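Local coordinates for protein phosphopantetheine adenylyltransferase (Archaeoglobus fulgidus, PDB 3DO8) that probably transfers an adenylyl group reversibly from ATP to 4'-phosphopantetheine, giving dephospho-CoA and pyrophosphate in coenzyme A biosynthesis, at residues M1-G6 against Y89-P94; I31-T36 against F68-V73. All coordinates share one frame; numbering follows the deposited sequence.

Contact 1: residues M1-G6 against Y89-P94; sequences MKVALG and YLVVSP
Tyr89 O is gripped twice from the neighbouring strand. Ala4 N donates a hydrogen bond to it at 2.9 Å, and Val3 CA adds a CA-H...O contact at 3.3 Å. The carbonyl of Ala4 repeats the pattern in the other direction: its oxygen takes a nearly straight bond (170° at the hydrogen) from Val91 N, with Leu90 CA approaching the same oxygen. Tyr89 N bonds back to Lys2 O at 3.1 Å. At the far end water 1 takes over, accepting from Gly6 N and donating to Val91 O.

These parallel pairings illustrate the centre of a Rossmann-like sheet of strand order 3-2-1-4-5: strands 3-7 and 89-92 are neighbours where the strand order turns from one side of the first strand to the other, and the loop after strand 3-7 leads to the HxGH signature of this nucleotidyltransferase family.

Val3 and Val91 share one face, beneath helix 14-27, and their side chains cross obliquely. Val3 CG1, held anti to the backbone N (chi1 -178°), meets Val91 CG2 at 3.8 Å, while Val3 CG2 stands at the edge of the Tyr89 ring, near its plane. That ring carries its hydroxyl on to Asp21 of the second subunit, to which it is hydrogen-bonded. On the other face Ala4 CB touches Leu90 CD1 at 3.7 Å, and Leu90 also packs on Ala100 and Ile103 of helix 97-110. Leu5 CD1 leans toward the neighbouring strand and lies 3.5 Å from Val91 O.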
loop_
_atom_site.group_PDB
_atom_site.type_symbol
_atom_site.label_atom_id
_atom_site.label_comp_id
_atom_site.label_asym_id
_atom_site.label_seq_id
_atom_site.Cartn_x
_atom_site.Cartn_y
_atom_site.Cartn_z
ATOM N N MET A 1 -4.948 -16.884 -2.192
ATOM C CA MET A 1 -3.939 -16.382 -1.246
ATOM C C MET A 1 -4.058 -14.847 -1.172
ATOM O O MET A 1 -4.231 -14.210 -2.179
ATOM C CB MET A 1 -2.609 -16.869 -1.800
ATOM C CG MET A 1 -1.747 -17.446 -0.793
ATOM S SD MET A 1 -1.176 -15.948 -0.031
ATOM C CE MET A 1 -0.765 -16.553 1.593
ATOM N N LYS A 2 -4.020 -14.226 0.003
ATOM C CA LYS A 2 -4.513 -12.903 0.061
ATOM C C LYS A 2 -3.427 -11.980 -0.555
ATOM O O LYS A 2 -3.756 -11.183 -1.435
ATOM C CB LYS A 2 -4.959 -12.439 1.472
ATOM C CG LYS A 2 -5.908 -11.273 1.420
ATOM C CD LYS A 2 -6.552 -11.000 2.765
ATOM C CE LYS A 2 -7.351 -9.723 2.756
ATOM N NZ LYS A 2 -8.772 -9.984 2.460
ATOM N N VAL A 3 -2.159 -12.084 -0.106
ATOM C CA VAL A 3 -1.156 -11.048 -0.461
ATOM C C VAL A 3 0.178 -11.669 -0.913
ATOM O O VAL A 3 0.720 -12.544 -0.221
ATOM C CB VAL A 3 -0.855 -10.109 0.727
ATOM C CG1 VAL A 3 0.137 -9.024 0.294
ATOM C CG2 VAL A 3 -2.128 -9.513 1.303
ATOM N N ALA A 4 0.687 -11.207 -2.060
ATOM C CA ALA A 4 2.008 -11.520 -2.603
ATOM C C ALA A 4 3.013 -10.405 -2.344
ATOM O O ALA A 4 2.678 -9.253 -2.477
ATOM C CB ALA A 4 1.924 -11.728 -4.069
ATOM N N LEU A 5 4.214 -10.794 -1.938
ATOM C CA LEU A 5 5.345 -9.917 -1.735
ATOM C C LEU A 5 6.570 -10.721 -2.132
ATOM O O LEU A 5 6.666 -11.868 -1.800
ATOM C CB LEU A 5 5.484 -9.557 -0.234
ATOM C CG LEU A 5 6.739 -8.856 0.232
ATOM C CD1 LEU A 5 6.910 -7.507 -0.463
ATOM C CD2 LEU A 5 6.683 -8.697 1.705
ATOM N N GLY A 6 7.521 -10.100 -2.800
ATOM C CA GLY A 6 8.746 -10.777 -3.189
ATOM C C GLY A 6 9.969 -9.909 -3.075
ATOM O O GLY A 6 9.864 -8.691 -3.021
ATOM N N TYR A 89 -3.880 -8.850 -3.417
ATOM C CA TYR A 89 -2.975 -7.702 -3.428
ATOM C C TYR A 89 -1.560 -8.211 -3.743
ATOM O O TYR A 89 -1.171 -9.295 -3.297
ATOM C CB TYR A 89 -2.941 -7.029 -2.040
ATOM C CG TYR A 89 -4.222 -6.306 -1.673
ATOM C CD1 TYR A 89 -4.638 -5.198 -2.388
ATOM C CD2 TYR A 89 -5.013 -6.739 -0.610
ATOM C CE1 TYR A 89 -5.780 -4.520 -2.056
ATOM C CE2 TYR A 89 -6.190 -6.077 -0.284
ATOM C CZ TYR A 89 -6.560 -4.956 -1.017
ATOM O OH TYR A 89 -7.715 -4.223 -0.741
ATOM N N LEU A 90 -0.810 -7.373 -4.445
ATOM C CA LEU A 90 0.602 -7.575 -4.706
ATOM C C LEU A 90 1.303 -6.314 -4.228
ATOM O O LEU A 90 1.061 -5.216 -4.763
ATOM C CB LEU A 90 0.840 -7.770 -6.204
ATOM C CG LEU A 90 2.292 -7.855 -6.743
ATOM C CD1 LEU A 90 3.208 -8.836 -5.998
ATOM C CD2 LEU A 90 2.270 -8.116 -8.290
ATOM N N VAL A 91 2.109 -6.466 -3.189
ATOM C CA VAL A 91 2.777 -5.363 -2.522
ATOM C C VAL A 91 4.186 -5.257 -3.099
ATOM O O VAL A 91 4.940 -6.234 -3.071
ATOM C CB VAL A 91 2.853 -5.549 -0.983
ATOM C CG1 VAL A 91 3.744 -4.425 -0.369
ATOM C CG2 VAL A 91 1.444 -5.534 -0.409
ATOM N N VAL A 92 4.504 -4.068 -3.619
ATOM C CA VAL A 92 5.746 -3.820 -4.338
ATOM C C VAL A 92 6.364 -2.480 -3.950
ATOM O O VAL A 92 5.738 -1.666 -3.333
ATOM C CB VAL A 92 5.527 -3.870 -5.883
ATOM C CG1 VAL A 92 5.126 -5.275 -6.269
ATOM C CG2 VAL A 92 4.521 -2.858 -6.338
ATOM N N SER A 93 7.631 -2.316 -4.297
ATOM C CA SER A 93 8.364 -1.084 -4.086
ATOM C C SER A 93 8.536 -0.409 -5.432
ATOM O O SER A 93 8.137 -0.953 -6.458
ATOM C CB SER A 93 9.728 -1.404 -3.513
ATOM O OG SER A 93 10.559 -1.956 -4.499
ATOM N N PRO A 94 9.130 0.788 -5.455
ATOM C CA PRO A 94 9.388 1.403 -6.768
ATOM C C PRO A 94 10.272 0.558 -7.668
ATOM O O PRO A 94 10.106 0.608 -8.892
ATOM C CB PRO A 94 10.061 2.740 -6.399
ATOM C CG PRO A 94 9.531 3.039 -5.010
ATOM C CD PRO A 94 9.476 1.689 -4.329
HETATM O O HOH W 1 6.973 -7.638 -4.107
#

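Contact 2: residues I31-T36 against F68-V73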
loop_
_atom_site.group_PDB
_atom_site.type_symbol
_atom_site.label_atom_id
_atom_site.label_comp_id
_atom_site.label_asym_id
_atom_site.label_seq_id
_atom_site.Cartn_x
_atom_site.Cartn_y
_atom_site.Cartn_z
ATOM N N ILE A 31 -0.349 -14.472 3.679
ATOM C CA ILE A 31 0.641 -13.838 2.807
ATOM C C ILE A 31 1.625 -14.918 2.399
ATOM O O ILE A 31 1.830 -15.903 3.115
ATOM C CB ILE A 31 1.396 -12.701 3.491
ATOM C CG1 ILE A 31 2.287 -13.188 4.650
ATOM C CG2 ILE A 31 0.413 -11.646 4.022
ATOM C CD1 ILE A 31 3.168 -12.077 5.161
ATOM N N THR A 32 2.213 -14.698 1.241
ATOM C CA THR A 32 3.325 -15.488 0.756
ATOM C C THR A 32 4.433 -14.544 0.443
ATOM O O THR A 32 4.225 -13.579 -0.319
ATOM C CB THR A 32 2.941 -16.290 -0.495
ATOM O OG1 THR A 32 1.812 -17.115 -0.186
ATOM C CG2 THR A 32 4.042 -17.162 -0.929
ATOM N N ILE A 33 5.600 -14.784 1.061
ATOM C CA ILE A 33 6.780 -14.006 0.795
ATOM C C ILE A 33 7.707 -14.822 -0.111
ATOM O O ILE A 33 8.192 -15.884 0.292
ATOM C CB ILE A 33 7.552 -13.606 2.090
ATOM C CG1 ILE A 33 6.623 -12.862 3.069
ATOM C CG2 ILE A 33 8.752 -12.757 1.707
ATOM C CD1 ILE A 33 7.339 -12.376 4.331
ATOM N N GLY A 34 7.931 -14.327 -1.319
ATOM C CA GLY A 34 8.866 -14.935 -2.234
ATOM C C GLY A 34 10.247 -14.398 -1.943
ATOM O O GLY A 34 10.425 -13.174 -1.781
ATOM N N VAL A 35 11.221 -15.306 -1.885
ATOM C CA VAL A 35 12.620 -14.923 -1.751
ATOM C C VAL A 35 13.365 -15.474 -2.980
ATOM O O VAL A 35 13.251 -16.666 -3.315
ATOM C CB VAL A 35 13.179 -15.455 -0.419
ATOM C CG1 VAL A 35 14.702 -15.223 -0.347
ATOM C CG2 VAL A 35 12.407 -14.801 0.756
ATOM N N THR A 36 14.125 -14.612 -3.651
ATOM C CA THR A 36 14.780 -14.996 -4.898
ATOM C C THR A 36 15.790 -16.125 -4.676
ATOM O O THR A 36 16.527 -16.148 -3.684
ATOM C CB THR A 36 15.503 -13.797 -5.531
ATOM O OG1 THR A 36 16.357 -13.200 -4.560
ATOM C CG2 THR A 36 14.516 -12.750 -6.051
ATOM N N PHE A 68 4.571 -14.616 14.059
ATOM C CA PHE A 68 4.397 -15.863 13.303
ATOM C C PHE A 68 5.527 -16.095 12.312
ATOM O O PHE A 68 6.267 -15.171 11.972
ATOM C CB PHE A 68 3.040 -15.894 12.609
ATOM C CG PHE A 68 2.912 -14.948 11.474
ATOM C CD1 PHE A 68 3.045 -15.398 10.170
ATOM C CD2 PHE A 68 2.599 -13.610 11.671
ATOM C CE1 PHE A 68 2.893 -14.522 9.091
ATOM C CE2 PHE A 68 2.463 -12.741 10.576
ATOM C CZ PHE A 68 2.574 -13.232 9.295
ATOM N N GLU A 69 5.674 -17.351 11.914
ATOM C CA GLU A 69 6.580 -17.712 10.840
ATOM C C GLU A 69 5.848 -17.642 9.489
ATOM O O GLU A 69 4.921 -18.443 9.230
ATOM C CB GLU A 69 7.056 -19.150 11.021
ATOM C CG GLU A 69 8.151 -19.533 10.014
ATOM C CD GLU A 69 8.455 -21.032 10.024
ATOM O OE1 GLU A 69 8.494 -21.598 11.133
ATOM O OE2 GLU A 69 8.637 -21.629 8.935
ATOM N N PRO A 70 6.266 -16.729 8.592
ATOM C CA PRO A 70 5.583 -16.569 7.308
ATOM C C PRO A 70 5.907 -17.705 6.345
ATOM O O PRO A 70 6.987 -18.281 6.424
ATOM C CB PRO A 70 6.175 -15.260 6.751
ATOM C CG PRO A 70 7.534 -15.220 7.326
ATOM C CD PRO A 70 7.445 -15.852 8.706
ATOM N N GLU A 71 4.982 -17.974 5.430
ATOM C CA GLU A 71 5.245 -18.867 4.314
ATOM C C GLU A 71 6.272 -18.197 3.389
ATOM O O GLU A 71 6.008 -17.101 2.861
ATOM C CB GLU A 71 3.961 -19.173 3.500
ATOM C CG GLU A 71 4.226 -20.077 2.260
ATOM C CD GLU A 71 3.046 -20.298 1.316
ATOM O OE1 GLU A 71 2.114 -19.445 1.234
ATOM O OE2 GLU A 71 3.093 -21.353 0.612
ATOM N N ILE A 72 7.389 -18.888 3.154
ATOM C CA ILE A 72 8.417 -18.478 2.197
ATOM C C ILE A 72 8.383 -19.411 0.996
ATOM O O ILE A 72 8.411 -20.646 1.142
ATOM C CB ILE A 72 9.893 -18.577 2.759
ATOM C CG1 ILE A 72 10.079 -17.720 4.008
ATOM C CG2 ILE A 72 10.939 -18.182 1.694
ATOM C CD1 ILE A 72 9.753 -16.367 3.836
ATOM N N VAL A 73 8.406 -18.830 -0.177
ATOM C CA VAL A 73 8.531 -19.620 -1.400
ATOM C C VAL A 73 9.750 -19.116 -2.176
ATOM O O VAL A 73 10.020 -17.910 -2.213
ATOM C CB VAL A 73 7.230 -19.551 -2.227
ATOM C CG1 VAL A 73 6.022 -20.037 -1.396
ATOM C CG2 VAL A 73 6.981 -18.178 -2.685
HETATM O O HOH W 2 2.529 -16.426 5.812
#
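Phe68 meets Ile31 at the rim of its ring, where CD1 of the isoleucine lies near the ring plane, 4.3 Å from CZ. Pro70 comes next, its CB resting 3.9 Å from Ile33 CD1. At Glu71 the backbones are joined by water 2, which accepts from Glu71 N and donates to Ile31 O, and then directly as Ile33 N donates a hydrogen bond to Glu71 O at 3.0 Å. In the glutamate side chain, chi1 of 177° sets CG anti to the backbone N; from there the extended chain carries OE1 to 2.7 Å from Thr32 OG1, whose hydroxyl donates from above the carboxylate plane, 47° out of it.

Ile72 marks the return leg of a beta-alpha-beta crossover: strand 71-75 runs parallel to 31-36 as the edge of the Rossmann-like sheet in this chain, and helix 51-66 covers Pro70 and Ile72. Ile72 CG2 touches Val35 CG2 at 3.8 Å, and its CD1 lies against Ile33 CB. Val73 bonds at both ends, its N donating to Ile33 O and its O accepting from Val35 N at 2.9 Å. Its methyls close on Thr32 CG2, CG1 at a tight 3.5 Å. An alanine at Thr32 would probably leave the Glu71 carboxylate without its partner on this strand and open a gap where CG2 met the Val73 methyls.

The chain starts in strand 3-7, passes through helix 14-27 and returns as strand 31-36 beside it; helices 38-44 and 51-66 then lead to strand 71-75, where contact 2 closes the inner loop. Only later does strand 89-92 come back to the N-terminal strand and close the wider loop of contact 1, so contact 2 is contained within it and the two do not cross. They extend the sheet on opposite sides of the pair 3-7 and 31-36, which is itself joined by probable hydrogen bonds such as Leu5 O to Gly34 N at 2.8 Å. Together they line up four of the five strands.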